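Local coordinates for probable N-glycosylase/DNA lyase (Thermotoga maritima, PDB 3N0U), which is a probable N-glycosylase/DNA lyase, an all-helical protein of the 8-oxoguanine DNA glycosylase family in the helix-hairpin-helix clan, at residues Gly45-Leu50 and Lys115-Val120; Asp49-Leu54 and Glu108-Leu113; Gln126-Leu131 and Lys141-Phe146; Gly151-Ala156 and Pro202-Leu207. All blocks are in the same frame, centred on the assembly; numbering follows the deposited sequence. Where two conformers were deposited one is given.

Contact 1: residues Gly45-Leu50 and Lys115-Val120; sequences GTEEDL and KLKNLV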
loop_
_atom_site.group_PDB
_atom_site.type_symbol
_atom_site.label_atom_id
_atom_site.label_comp_id
_atom_site.label_asym_id
_atom_site.label_seq_id
_atom_site.Cartn_x
_atom_site.Cartn_y
_atom_site.Cartn_z
ATOM N N GLY A 45 8.811 14.264 4.831
ATOM C CA GLY A 45 7.965 14.618 3.712
ATOM C C GLY A 45 7.048 15.812 3.940
ATOM O O GLY A 45 6.492 16.004 5.028
ATOM N N THR A 46 6.879 16.616 2.895
ATOM C CA THR A 46 5.952 17.730 2.925
ATOM C C THR A 46 4.550 17.223 2.654
ATOM O O THR A 46 4.362 16.058 2.289
ATOM C CB THR A 46 6.281 18.754 1.832
ATOM O OG1 THR A 46 6.181 18.112 0.557
ATOM C CG2 THR A 46 7.698 19.318 1.998
ATOM N N GLU A 47 3.564 18.089 2.824
ATOM C CA GLU A 47 2.196 17.727 2.477
ATOM C C GLU A 47 2.116 17.259 1.033
ATOM O O GLU A 47 1.459 16.275 0.728
ATOM C CB GLU A 47 1.231 18.903 2.697
ATOM C CG GLU A 47 0.992 19.251 4.151
ATOM C CD GLU A 47 -0.007 18.320 4.849
ATOM O OE1 GLU A 47 -0.832 17.686 4.151
ATOM O OE2 GLU A 47 0.019 18.239 6.099
ATOM N N GLU A 48 2.777 17.965 0.129
ATOM C CA GLU A 48 2.741 17.563 -1.265
ATOM C C GLU A 48 3.436 16.237 -1.509
ATOM O O GLU A 48 2.956 15.438 -2.319
ATOM C CB GLU A 48 3.331 18.642 -2.153
ATOM C CG GLU A 48 2.465 19.896 -2.197
ATOM C CD GLU A 48 2.941 20.921 -3.201
ATOM O OE1 GLU A 48 3.980 20.684 -3.850
ATOM O OE2 GLU A 48 2.265 21.968 -3.335
ATOM N N ASP A 49 4.551 15.986 -0.824
ATOM C CA ASP A 49 5.212 14.691 -0.958
ATOM C C ASP A 49 4.264 13.553 -0.522
ATOM O O ASP A 49 4.179 12.477 -1.147
ATOM C CB ASP A 49 6.462 14.624 -0.073
ATOM C CG ASP A 49 7.579 15.554 -0.519
ATOM O OD1 ASP A 49 7.636 15.918 -1.720
ATOM O OD2 ASP A 49 8.430 15.902 0.352
ATOM N N LEU A 50 3.565 13.769 0.579
ATOM C CA LEU A 50 2.645 12.764 1.077
ATOM C C LEU A 50 1.474 12.608 0.108
ATOM O O LEU A 50 0.990 11.506 -0.125
ATOM C CB LEU A 50 2.132 13.154 2.466
ATOM C CG LEU A 50 3.198 13.134 3.566
ATOM C CD1 LEU A 50 2.639 13.725 4.819
ATOM C CD2 LEU A 50 3.663 11.717 3.828
ATOM N N LYS A 115 -3.667 18.248 5.737
ATOM C CA LYS A 115 -4.099 17.308 6.769
ATOM C C LYS A 115 -3.229 16.051 6.826
ATOM O O LYS A 115 -3.315 15.288 7.791
ATOM C CB LYS A 115 -5.545 16.865 6.491
ATOM C CG LYS A 115 -6.583 17.962 6.630
ATOM C CD LYS A 115 -7.932 17.518 6.092
ATOM C CE LYS A 115 -9.054 18.378 6.659
ATOM N NZ LYS A 115 -8.709 19.827 6.658
ATOM N N LEU A 116 -2.393 15.824 5.810
ATOM C CA LEU A 116 -1.703 14.531 5.685
ATOM C C LEU A 116 -0.571 14.318 6.688
ATOM O O LEU A 116 -0.389 13.204 7.152
ATOM C CB LEU A 116 -1.182 14.309 4.253
ATOM C CG LEU A 116 -2.284 14.226 3.207
ATOM C CD1 LEU A 116 -1.696 14.099 1.806
ATOM C CD2 LEU A 116 -3.200 13.039 3.501
ATOM N N LYS A 117 0.187 15.367 7.021
ATOM C CA LYS A 117 1.292 15.208 7.971
ATOM C C LYS A 117 0.745 14.737 9.315
ATOM O O LYS A 117 1.287 13.827 9.941
ATOM C CB LYS A 117 2.091 16.507 8.150
ATOM C CG LYS A 117 2.951 16.856 6.933
ATOM C CD LYS A 117 3.824 18.081 7.159
ATOM C CE LYS A 117 4.967 17.792 8.110
ATOM N NZ LYS A 117 5.819 18.999 8.312
ATOM N N ASN A 118 -0.350 15.341 9.756
ATOM C CA ASN A 118 -0.944 14.936 11.010
ATOM C C ASN A 118 -1.480 13.497 10.920
ATOM O O ASN A 118 -1.300 12.717 11.842
ATOM C CB ASN A 118 -2.039 15.916 11.413
ATOM C CG ASN A 118 -2.598 15.620 12.787
ATOM O OD1 ASN A 118 -3.364 14.680 12.963
ATOM N ND2 ASN A 118 -2.214 16.422 13.769
ATOM N N LEU A 119 -2.098 13.132 9.796
ATOM C CA LEU A 119 -2.637 11.781 9.644
ATOM C C LEU A 119 -1.531 10.753 9.751
ATOM O O LEU A 119 -1.697 9.709 10.372
ATOM C CB LEU A 119 -3.347 11.595 8.295
ATOM C CG LEU A 119 -4.781 12.079 8.175
ATOM C CD1 LEU A 119 -5.177 12.100 6.710
ATOM C CD2 LEU A 119 -5.717 11.203 8.982
ATOM N N VAL A 120 -0.408 11.026 9.107
ATOM C CA VAL A 120 0.658 10.039 9.046
ATOM C C VAL A 120 1.309 9.841 10.419
ATOM O O VAL A 120 1.851 8.773 10.716
ATOM C CB VAL A 120 1.675 10.407 7.953
ATOM C CG1 VAL A 120 2.924 9.575 8.088
ATOM C CG2 VAL A 120 1.002 10.227 6.596
HETATM O O HOH W 1 8.173 18.361 5.857
HETATM O O HOH W 2 -1.159 18.003 8.785
#
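The first turns of two helices meet here: E47 at the start of helix 47-59 receives the leading amides of helix 116-121. Each oxygen of its carboxylate takes one of these two amides. L116 N donates to E47 OE1 at 2.9 Å, on the syn lone pair, the side of the other oxygen. K117 N donates to E47 OE2 at 3.0 Å and is the straighter bond, with an N-H...O angle of 165°. It comes from above the carboxylate plane. A water continues the series, giving a hydrogen to E47 OE2 and accepting from N118 N. The E47 chain bends at chi2 (-79°), setting CD near the amides of L116 and K117. G114 N, just before the segment, is a further, weak donor to OE1.

L50, one turn after T46, supplies the apolar part. Its CD1 lies 3.9 Å from L116 CB and 3.8 Å from K117 CG, while CD2 faces V120 CG2 at 4.1 Å. L41 of helix 13-44 also touches L50. T46 and D49 form a capping box on helix 47-59: D49 N donates to T46 OG1, and T46 N to D49 OD2.

Several amide hydrogens of a helix start thus converge on one carboxylate. Its negative charge would probably be stabilised there, and these bonds limit its rotation.

Contact 2: residues Asp49-Leu54 and Glu108-Leu113; sequences DLFCEL and ENRKLL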
loop_
_atom_site.group_PDB
_atom_site.type_symbol
_atom_site.label_atom_id
_atom_site.label_comp_id
_atom_site.label_asym_id
_atom_site.label_seq_id
_atom_site.Cartn_x
_atom_site.Cartn_y
_atom_site.Cartn_z
ATOM N N ASP A 49 4.551 15.986 -0.824
ATOM C CA ASP A 49 5.212 14.691 -0.958
ATOM C C ASP A 49 4.264 13.553 -0.522
ATOM O O ASP A 49 4.179 12.477 -1.147
ATOM C CB ASP A 49 6.462 14.624 -0.073
ATOM C CG ASP A 49 7.579 15.554 -0.519
ATOM O OD1 ASP A 49 7.636 15.918 -1.720
ATOM O OD2 ASP A 49 8.430 15.902 0.352
ATOM N N LEU A 50 3.565 13.769 0.579
ATOM C CA LEU A 50 2.645 12.764 1.077
ATOM C C LEU A 50 1.474 12.608 0.108
ATOM O O LEU A 50 0.990 11.506 -0.125
ATOM C CB LEU A 50 2.132 13.154 2.466
ATOM C CG LEU A 50 3.198 13.134 3.566
ATOM C CD1 LEU A 50 2.639 13.725 4.819
ATOM C CD2 LEU A 50 3.663 11.717 3.828
ATOM N N PHE A 51 1.024 13.713 -0.471
ATOM C CA PHE A 51 -0.070 13.660 -1.429
ATOM C C PHE A 51 0.297 12.835 -2.664
ATOM O O PHE A 51 -0.535 12.112 -3.225
ATOM C CB PHE A 51 -0.492 15.067 -1.874
ATOM C CG PHE A 51 -1.749 15.058 -2.675
ATOM C CD1 PHE A 51 -1.715 15.066 -4.061
ATOM C CD2 PHE A 51 -2.969 14.942 -2.040
ATOM C CE1 PHE A 51 -2.890 15.031 -4.791
ATOM C CE2 PHE A 51 -4.129 14.877 -2.760
ATOM C CZ PHE A 51 -4.092 14.917 -4.134
ATOM N N CYS A 52 1.539 12.939 -3.097
ATOM C CA CYS A 52 1.954 12.164 -4.257
ATOM C C CYS A 52 1.966 10.670 -3.926
ATOM O O CYS A 52 1.625 9.845 -4.776
ATOM C CB CYS A 52 3.312 12.630 -4.760
ATOM S SG CYS A 52 3.251 14.268 -5.514
ATOM N N GLU A 53 2.317 10.321 -2.700
ATOM C CA GLU A 53 2.266 8.929 -2.280
ATOM C C GLU A 53 0.821 8.448 -2.159
ATOM O O GLU A 53 0.501 7.328 -2.511
ATOM C CB GLU A 53 2.988 8.727 -0.957
ATOM C CG GLU A 53 3.294 7.258 -0.655
ATOM C CD GLU A 53 4.271 6.664 -1.655
ATOM O OE1 GLU A 53 4.955 7.424 -2.388
ATOM O OE2 GLU A 53 4.316 5.435 -1.756
ATOM N N LEU A 54 -0.062 9.293 -1.645
ATOM C CA LEU A 54 -1.470 8.940 -1.617
ATOM C C LEU A 54 -1.974 8.690 -3.044
ATOM O O LEU A 54 -2.729 7.746 -3.288
ATOM C CB LEU A 54 -2.290 10.049 -0.935
ATOM C CG LEU A 54 -3.762 9.729 -0.782
ATOM C CD1 LEU A 54 -3.974 8.568 0.207
ATOM C CD2 LEU A 54 -4.497 10.981 -0.321
ATOM N N GLU A 108 -10.118 15.298 -6.470
ATOM C CA GLU A 108 -11.007 15.441 -5.317
ATOM C C GLU A 108 -10.232 15.373 -4.009
ATOM O O GLU A 108 -10.548 16.069 -3.043
ATOM C CB GLU A 108 -12.091 14.365 -5.324
ATOM C CG GLU A 108 -13.098 14.479 -6.433
ATOM C CD GLU A 108 -14.074 13.301 -6.443
ATOM O OE1 GLU A 108 -13.688 12.194 -6.894
ATOM O OE2 GLU A 108 -15.219 13.477 -5.976
ATOM N N ASN A 109 -9.204 14.541 -3.981
ATOM C CA ASN A 109 -8.428 14.338 -2.763
ATOM C C ASN A 109 -7.576 15.539 -2.388
ATOM O O ASN A 109 -6.997 15.579 -1.299
ATOM C CB ASN A 109 -7.549 13.099 -2.909
ATOM C CG ASN A 109 -8.330 11.844 -2.794
ATOM O OD1 ASN A 109 -9.442 11.852 -2.295
ATOM N ND2 ASN A 109 -7.765 10.745 -3.260
ATOM N N ARG A 110 -7.467 16.511 -3.284
ATOM C CA ARG A 110 -6.661 17.683 -2.974
ATOM C C ARG A 110 -7.216 18.416 -1.752
ATOM O O ARG A 110 -6.511 19.187 -1.104
ATOM C CB ARG A 110 -6.522 18.599 -4.197
ATOM C CG ARG A 110 -5.744 17.937 -5.300
ATOM C CD ARG A 110 -5.806 18.716 -6.589
ATOM N NE ARG A 110 -5.057 18.046 -7.645
ATOM C CZ ARG A 110 -5.087 18.384 -8.925
ATOM N NH1 ARG A 110 -5.861 19.383 -9.345
ATOM N NH2 ARG A 110 -4.324 17.716 -9.792
ATOM N N LYS A 111 -8.471 18.150 -1.424
ATOM C CA LYS A 111 -9.061 18.689 -0.201
ATOM C C LYS A 111 -8.263 18.283 1.047
ATOM O O LYS A 111 -8.393 18.918 2.099
ATOM C CB LYS A 111 -10.510 18.201 -0.035
ATOM C CG LYS A 111 -10.605 16.716 0.257
ATOM C CD LYS A 111 -12.038 16.205 0.351
ATOM C CE LYS A 111 -12.029 14.684 0.562
ATOM N NZ LYS A 111 -13.398 14.116 0.702
ATOM N N LEU A 112 -7.468 17.218 0.933
ATOM C CA LEU A 112 -6.714 16.682 2.073
ATOM C C LEU A 112 -5.345 17.326 2.253
ATOM O O LEU A 112 -4.685 17.089 3.259
ATOM C CB LEU A 112 -6.522 15.167 1.933
ATOM C CG LEU A 112 -7.824 14.383 1.875
ATOM C CD1 LEU A 112 -7.524 12.902 1.700
ATOM C CD2 LEU A 112 -8.674 14.649 3.133
ATOM N N LEU A 113 -4.901 18.119 1.287
ATOM C CA LEU A 113 -3.642 18.853 1.466
ATOM C C LEU A 113 -3.780 19.744 2.692
ATOM O O LEU A 113 -4.751 20.498 2.815
ATOM C CB LEU A 113 -3.311 19.703 0.244
ATOM C CG LEU A 113 -2.907 18.916 -0.993
ATOM C CD1 LEU A 113 -3.050 19.764 -2.237
ATOM C CD2 LEU A 113 -1.494 18.437 -0.811
#
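F51 reaches from helix 47-59 to the 3-10 segment 110-112 at the end of helix 99-109, and its ring is the centre of the contact. CG is anti to the backbone N (chi1 -170°). The CE2 and CZ end of the ring meets N109 and R110. There the carbonyl O of N109 lies at the ring edge, near the ring plane, 3.3 Å from F51 CE2. The same oxygen accepts the amide hydrogen of L112.

R110 comes obliquely to the ring. Its CG is 3.6 Å from F51 CZ, and the ring and guanidinium planes are 53° apart. The R110 chain is extended from CG to NE. It touches the ring through CG, while NH2 is held by the carbonyls of L82 and F79. L113 crosses F51 at about a right angle, placing its CD2 3.7 Å from F51 CB, at the root of the ring.

One turn further along the helix, L54 crosses L112 at about a right angle too. The pair touches through L54 CD2 and L112 CD1, 4.1 Å apart. N109 ND2 is 4.4 Å from L54 CD2. The other polar atom of N109, OD1, is bonded to K136 N.

No hydrogen bond joins the two segments, and most of the touching residues are buried. It is a mainly apolar helix-to-turn contact, with F51 meeting the N109 backbone, the R110 chain and L113. It joins helix 47-59 to the end of helix 99-109, within the all-helical fold of this glycosylase family.

Contact 3: residues Gln126-Leu131 and Lys141-Phe146; sequences QSREFL and KEASHF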
loop_
_atom_site.group_PDB
_atom_site.type_symbol
_atom_site.label_atom_id
_atom_site.label_comp_id
_atom_site.label_asym_id
_atom_site.label_seq_id
_atom_site.Cartn_x
_atom_site.Cartn_y
_atom_site.Cartn_z
ATOM N N GLN A 126 -6.739 4.834 13.440
ATOM C CA GLN A 126 -7.688 5.924 13.275
ATOM C C GLN A 126 -7.441 6.633 11.938
ATOM O O GLN A 126 -8.385 7.004 11.241
ATOM C CB GLN A 126 -7.607 6.899 14.441
ATOM C CG GLN A 126 -7.956 6.267 15.766
ATOM C CD GLN A 126 -7.953 7.264 16.889
ATOM O OE1 GLN A 126 -7.812 8.462 16.662
ATOM N NE2 GLN A 126 -8.109 6.779 18.112
ATOM N N SER A 127 -6.177 6.813 11.577
ATOM C CA SER A 127 -5.856 7.448 10.299
ATOM C C SER A 127 -6.371 6.626 9.129
ATOM O O SER A 127 -6.883 7.177 8.166
ATOM C CB SER A 127 -4.350 7.687 10.179
ATOM O OG SER A 127 -3.970 8.650 11.148
ATOM N N ARG A 128 -6.279 5.308 9.226
ATOM C CA ARG A 128 -6.787 4.463 8.154
ATOM C C ARG A 128 -8.305 4.626 8.025
ATOM O O ARG A 128 -8.818 4.731 6.918
ATOM C CB ARG A 128 -6.427 2.991 8.388
ATOM C CG ARG A 128 -7.181 2.051 7.452
ATOM C CD ARG A 128 -6.553 0.679 7.443
ATOM N NE ARG A 128 -6.707 0.046 8.739
ATOM C CZ ARG A 128 -6.084 -1.051 9.128
ATOM N NH1 ARG A 128 -5.231 -1.653 8.325
ATOM N NH2 ARG A 128 -6.329 -1.543 10.331
ATOM N N GLU A 129 -9.017 4.671 9.153
ATOM C CA GLU A 129 -10.468 4.855 9.136
ATOM C C GLU A 129 -10.808 6.160 8.417
ATOM O O GLU A 129 -11.736 6.225 7.620
ATOM C CB GLU A 129 -11.040 4.899 10.560
ATOM C CG GLU A 129 -11.125 3.541 11.235
ATOM C CD GLU A 129 -11.592 3.628 12.695
ATOM O OE1 GLU A 129 -11.982 4.728 13.146
ATOM O OE2 GLU A 129 -11.553 2.590 13.392
ATOM N N PHE A 130 -10.053 7.202 8.724
ATOM C CA PHE A 130 -10.278 8.505 8.104
ATOM C C PHE A 130 -10.135 8.457 6.598
ATOM O O PHE A 130 -10.953 8.994 5.877
ATOM C CB PHE A 130 -9.320 9.551 8.658
ATOM C CG PHE A 130 -9.441 10.881 7.969
ATOM C CD1 PHE A 130 -8.677 11.166 6.850
ATOM C CD2 PHE A 130 -10.360 11.817 8.408
ATOM C CE1 PHE A 130 -8.807 12.381 6.196
ATOM C CE2 PHE A 130 -10.494 13.041 7.755
ATOM C CZ PHE A 130 -9.723 13.318 6.652
ATOM N N LEU A 131 -9.080 7.812 6.128
ATOM C CA LEU A 131 -8.813 7.757 4.707
ATOM C C LEU A 131 -9.847 6.911 3.995
ATOM O O LEU A 131 -10.265 7.247 2.896
ATOM C CB LEU A 131 -7.414 7.196 4.466
ATOM C CG LEU A 131 -6.277 8.121 4.870
ATOM C CD1 LEU A 131 -4.980 7.338 4.904
ATOM C CD2 LEU A 131 -6.179 9.349 3.939
ATOM N N LYS A 141 -7.555 -1.461 1.921
ATOM C CA LYS A 141 -6.262 -1.936 1.452
ATOM C C LYS A 141 -5.365 -0.768 1.080
ATOM O O LYS A 141 -4.192 -0.726 1.452
ATOM C CB LYS A 141 -6.467 -2.831 0.227
ATOM C CG LYS A 141 -5.209 -3.350 -0.409
ATOM C CD LYS A 141 -5.548 -3.949 -1.779
ATOM C CE LYS A 141 -5.591 -2.881 -2.859
ATOM N NZ LYS A 141 -6.633 -3.155 -3.870
ATOM N N GLU A 142 -5.911 0.179 0.327
ATOM C CA GLU A 142 -5.109 1.285 -0.166
ATOM C C GLU A 142 -4.722 2.259 0.944
ATOM O O GLU A 142 -3.660 2.865 0.889
ATOM C CB GLU A 142 -5.852 2.012 -1.293
ATOM C CG GLU A 142 -6.203 1.138 -2.508
ATOM C CD GLU A 142 -7.459 0.183 -2.355
ATOM O OE1 GLU A 142 -8.292 0.273 -1.405
ATOM O OE2 GLU A 142 -7.614 -0.673 -3.257
ATOM N N ALA A 143 -5.588 2.422 1.942
ATOM C CA ALA A 143 -5.259 3.265 3.088
ATOM C C ALA A 143 -4.127 2.630 3.889
ATOM O O ALA A 143 -3.202 3.324 4.345
ATOM C CB ALA A 143 -6.466 3.444 3.978
ATOM N N SER A 144 -4.187 1.316 4.077
ATOM C CA SER A 144 -3.094 0.602 4.729
ATOM C C SER A 144 -1.791 0.765 3.975
ATOM O O SER A 144 -0.742 0.971 4.567
ATOM C CB SER A 144 -3.425 -0.878 4.830
ATOM O OG SER A 144 -4.664 -1.057 5.504
ATOM N N HIS A 145 -1.886 0.669 2.661
ATOM C CA HIS A 145 -0.753 0.803 1.766
ATOM C C HIS A 145 -0.094 2.175 1.885
ATOM O O HIS A 145 1.131 2.269 2.038
ATOM C CB HIS A 145 -1.259 0.576 0.347
ATOM C CG HIS A 145 -0.189 0.426 -0.678
ATOM N ND1 HIS A 145 -0.479 0.299 -2.018
ATOM C CD2 HIS A 145 1.159 0.350 -0.572
ATOM C CE1 HIS A 145 0.645 0.168 -2.701
ATOM N NE2 HIS A 145 1.655 0.195 -1.847
ATOM N N PHE A 146 -0.910 3.228 1.817
ATOM C CA PHE A 146 -0.411 4.590 1.968
ATOM C C PHE A 146 0.323 4.746 3.308
ATOM O O PHE A 146 1.458 5.245 3.362
ATOM C CB PHE A 146 -1.563 5.603 1.869
ATOM C CG PHE A 146 -1.190 7.008 2.289
ATOM C CD1 PHE A 146 -0.364 7.779 1.506
ATOM C CD2 PHE A 146 -1.664 7.524 3.465
ATOM C CE1 PHE A 146 -0.021 9.049 1.890
ATOM C CE2 PHE A 146 -1.313 8.794 3.862
ATOM C CZ PHE A 146 -0.490 9.552 3.064
#
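Helices 124-134 and 140-148 run at 130° to each other, with segment axes 8.9 Å apart at closest approach. The CA atoms of R128 and A143 are only 5.4 Å apart. The small A143 is consistent with this. Its CB touches both R128 CG (3.8 Å) and L131 CB (3.9 Å). L131 CD1 then reaches F146 CD2 at 3.6 Å, the leucine crossing the phenylalanine side chain at about a right angle. F146 also touches L54 and C57 of helix 47-59.

The R128 chain bends at chi3 (66°), the torsion that places NE. CD and NH1 lie closest to S144 OG. R128 NH1 donates to S144 OG at 2.9 Å with an N-H...O angle of 164°. The oxygen lies at the guanidinium edge, in its plane. R128 NH1 is also in a salt bridge with E188, and S144 OG bonds to the carbonyl O of W140.

The helix pair, with the turn between, is consistent with the helix-hairpin-helix motif of its clan. The aliphatic CG of R128 rests against A143, and its guanidinium meets S144. The buried charge is probably offset by E188, while S144 links it to the backbone of the second helix.

Contact 4: residues Gly151-Ala156 and Pro202-Leu207; sequences GVEDLA and PGKFDL
One direct hydrogen bond joins the loop 151-156 to the start of helix 202-214: G203 N donates to E153 O at 2.9 Å. The donor is tilted 34° from the carbonyl plane, and the N-H...O angle is 146°. P202 N is also near E153 O but has no hydrogen to give.

Van der Waals contacts surround this bond. The CB, CG and CD atoms of P202 touch three successive loop carbonyls. P202 CD is 3.2 Å from E153 O. P202 CG is 3.8 Å from D154 O. P202 CB is 3.6 Å from L155 O. The CA of G203 comes 4.2 Å from the CA of E153, an approach that relies on its lack of a side chain.

The loop follows a Schellman motif that ends helix 140-148. G151, with positive phi, is its C-prime residue; V152 N bonds to L147 O and G151 N to R148 O. The chain then leads on toward helix 160-168.

Two waters bridge the opposite charges of E153 and K204. The extended chains cross obliquely, and E153 OE1 stays 4.3 Å from K204 NZ, beyond a salt bridge. One water links E153 OE1 to K204 NZ, weakly on the lysine side, and another links E153 OE2 to K204 NZ. E153 OE1 also bonds to S201 OG, its OE2 pairs with K39, and K204 pairs with E32. A further water donates to both L155 O and P202 O.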
loop_
_atom_site.group_PDB
_atom_site.type_symbol
_atom_site.label_atom_id
_atom_site.label_comp_id
_atom_site.label_asym_id
_atom_site.label_seq_id
_atom_site.Cartn_x
_atom_site.Cartn_y
_atom_site.Cartn_z
ATOM N N GLY A 151 5.989 4.835 6.454
ATOM C CA GLY A 151 6.769 4.276 7.545
ATOM C C GLY A 151 5.985 3.527 8.609
ATOM O O GLY A 151 6.586 2.985 9.544
ATOM N N VAL A 152 4.657 3.484 8.494
ATOM C CA VAL A 152 3.854 2.769 9.496
ATOM C C VAL A 152 4.066 1.255 9.398
ATOM O O VAL A 152 4.041 0.678 8.302
ATOM C CB VAL A 152 2.346 3.103 9.364
ATOM C CG1 VAL A 152 1.497 2.198 10.249
ATOM C CG2 VAL A 152 2.094 4.585 9.711
ATOM N N GLU A 153 4.295 0.602 10.531
ATOM C CA GLU A 153 4.568 -0.830 10.507
ATOM C C GLU A 153 3.436 -1.714 11.010
ATOM O O GLU A 153 3.478 -2.938 10.829
ATOM C CB GLU A 153 5.856 -1.113 11.284
ATOM C CG GLU A 153 7.100 -0.561 10.550
ATOM C CD GLU A 153 8.434 -0.916 11.194
ATOM O OE1 GLU A 153 8.717 -2.129 11.381
ATOM O OE2 GLU A 153 9.216 0.027 11.479
ATOM N N ASP A 154 2.412 -1.094 11.592
ATOM C CA ASP A 154 1.364 -1.793 12.325
ATOM C C ASP A 154 0.301 -2.471 11.458
ATOM O O ASP A 154 -0.479 -3.282 11.974
ATOM C CB ASP A 154 0.642 -0.785 13.239
ATOM C CG ASP A 154 1.607 0.093 14.038
ATOM O OD1 ASP A 154 2.348 0.916 13.434
ATOM O OD2 ASP A 154 1.597 -0.017 15.278
ATOM N N LEU A 155 0.262 -2.140 10.164
ATOM C CA LEU A 155 -0.892 -2.480 9.309
ATOM C C LEU A 155 -0.534 -3.445 8.190
ATOM O O LEU A 155 0.545 -3.363 7.631
ATOM C CB LEU A 155 -1.480 -1.209 8.682
ATOM C CG LEU A 155 -1.843 -0.078 9.659
ATOM C CD1 LEU A 155 -2.479 1.083 8.868
ATOM C CD2 LEU A 155 -2.772 -0.584 10.786
ATOM N N ALA A 156 -1.444 -4.372 7.894
ATOM C CA ALA A 156 -1.322 -5.239 6.728
ATOM C C ALA A 156 -1.971 -4.635 5.505
ATOM O O ALA A 156 -2.967 -3.899 5.603
ATOM C CB ALA A 156 -1.972 -6.575 7.004
ATOM N N PRO A 202 4.035 -6.221 10.628
ATOM C CA PRO A 202 3.187 -6.380 9.442
ATOM C C PRO A 202 3.678 -5.580 8.224
ATOM O O PRO A 202 3.639 -6.080 7.100
ATOM C CB PRO A 202 1.822 -5.852 9.923
ATOM C CG PRO A 202 1.821 -6.188 11.396
ATOM C CD PRO A 202 3.248 -5.935 11.839
ATOM N N GLY A 203 4.158 -4.360 8.438
ATOM C CA GLY A 203 4.526 -3.505 7.325
ATOM C C GLY A 203 5.729 -4.036 6.560
ATOM O O GLY A 203 5.783 -3.964 5.317
ATOM N N LYS A 204 6.716 -4.564 7.283
ATOM C CA LYS A 204 7.880 -5.181 6.633
ATOM C C LYS A 204 7.568 -6.586 6.132
ATOM O O LYS A 204 8.063 -7.008 5.084
ATOM C CB LYS A 204 9.064 -5.235 7.605
ATOM C CG LYS A 204 9.710 -3.898 7.803
ATOM C CD LYS A 204 10.938 -3.943 8.660
ATOM C CE LYS A 204 11.480 -2.538 8.852
ATOM N NZ LYS A 204 12.670 -2.526 9.756
ATOM N N PHE A 205 6.769 -7.315 6.892
ATOM C CA PHE A 205 6.396 -8.676 6.519
ATOM C C PHE A 205 5.780 -8.671 5.129
ATOM O O PHE A 205 6.058 -9.552 4.322
ATOM C CB PHE A 205 5.407 -9.256 7.537
ATOM C CG PHE A 205 5.136 -10.711 7.359
ATOM C CD1 PHE A 205 6.159 -11.633 7.460
ATOM C CD2 PHE A 205 3.858 -11.167 7.093
ATOM C CE1 PHE A 205 5.915 -12.984 7.296
ATOM C CE2 PHE A 205 3.610 -12.531 6.940
ATOM C CZ PHE A 205 4.646 -13.429 7.048
ATOM N N ASP A 206 4.954 -7.673 4.849
ATOM C CA ASP A 206 4.345 -7.540 3.518
ATOM C C ASP A 206 5.392 -7.585 2.406
ATOM O O ASP A 206 5.168 -8.186 1.348
ATOM C CB ASP A 206 3.585 -6.218 3.409
ATOM C CG ASP A 206 3.003 -5.995 2.040
ATOM O OD1 ASP A 206 1.929 -6.573 1.745
ATOM O OD2 ASP A 206 3.609 -5.229 1.271
ATOM N N LEU A 207 6.525 -6.925 2.622
ATOM C CA LEU A 207 7.568 -6.901 1.591
ATOM C C LEU A 207 8.246 -8.248 1.430
ATOM O O LEU A 207 8.607 -8.621 0.322
ATOM C CB LEU A 207 8.591 -5.818 1.866
ATOM C CG LEU A 207 8.008 -4.409 1.852
ATOM C CD1 LEU A 207 9.124 -3.433 2.152
ATOM C CD2 LEU A 207 7.356 -4.091 0.503
HETATM O O HOH W 3 10.787 -3.414 12.206
HETATM O O HOH W 4 12.360 0.007 11.043
HETATM O O HOH W 5 1.919 -4.024 5.294
#

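In the fold
Contacts 1 and 2 share helix 47-59 and lie with centres about 8 Å apart. L116 CD1 of contact 1 packs 3.6 Å from F51 N of contact 2. Contact 3 is about 13 Å from each by centres. F146 ties it to both, its CE1 lying 3.3 Å from L50 O, and L119 O makes a probable hydrogen bond to S127 OG. Contact 4 touches contact 3, where R128 NH1 is 3.6 Å from L155 CD2, but not contacts 1 and 2. The sodium ion, bound by V132, A135 and I138, lies about 6 Å from the side chain of L131 and about 7 Å from that of N109.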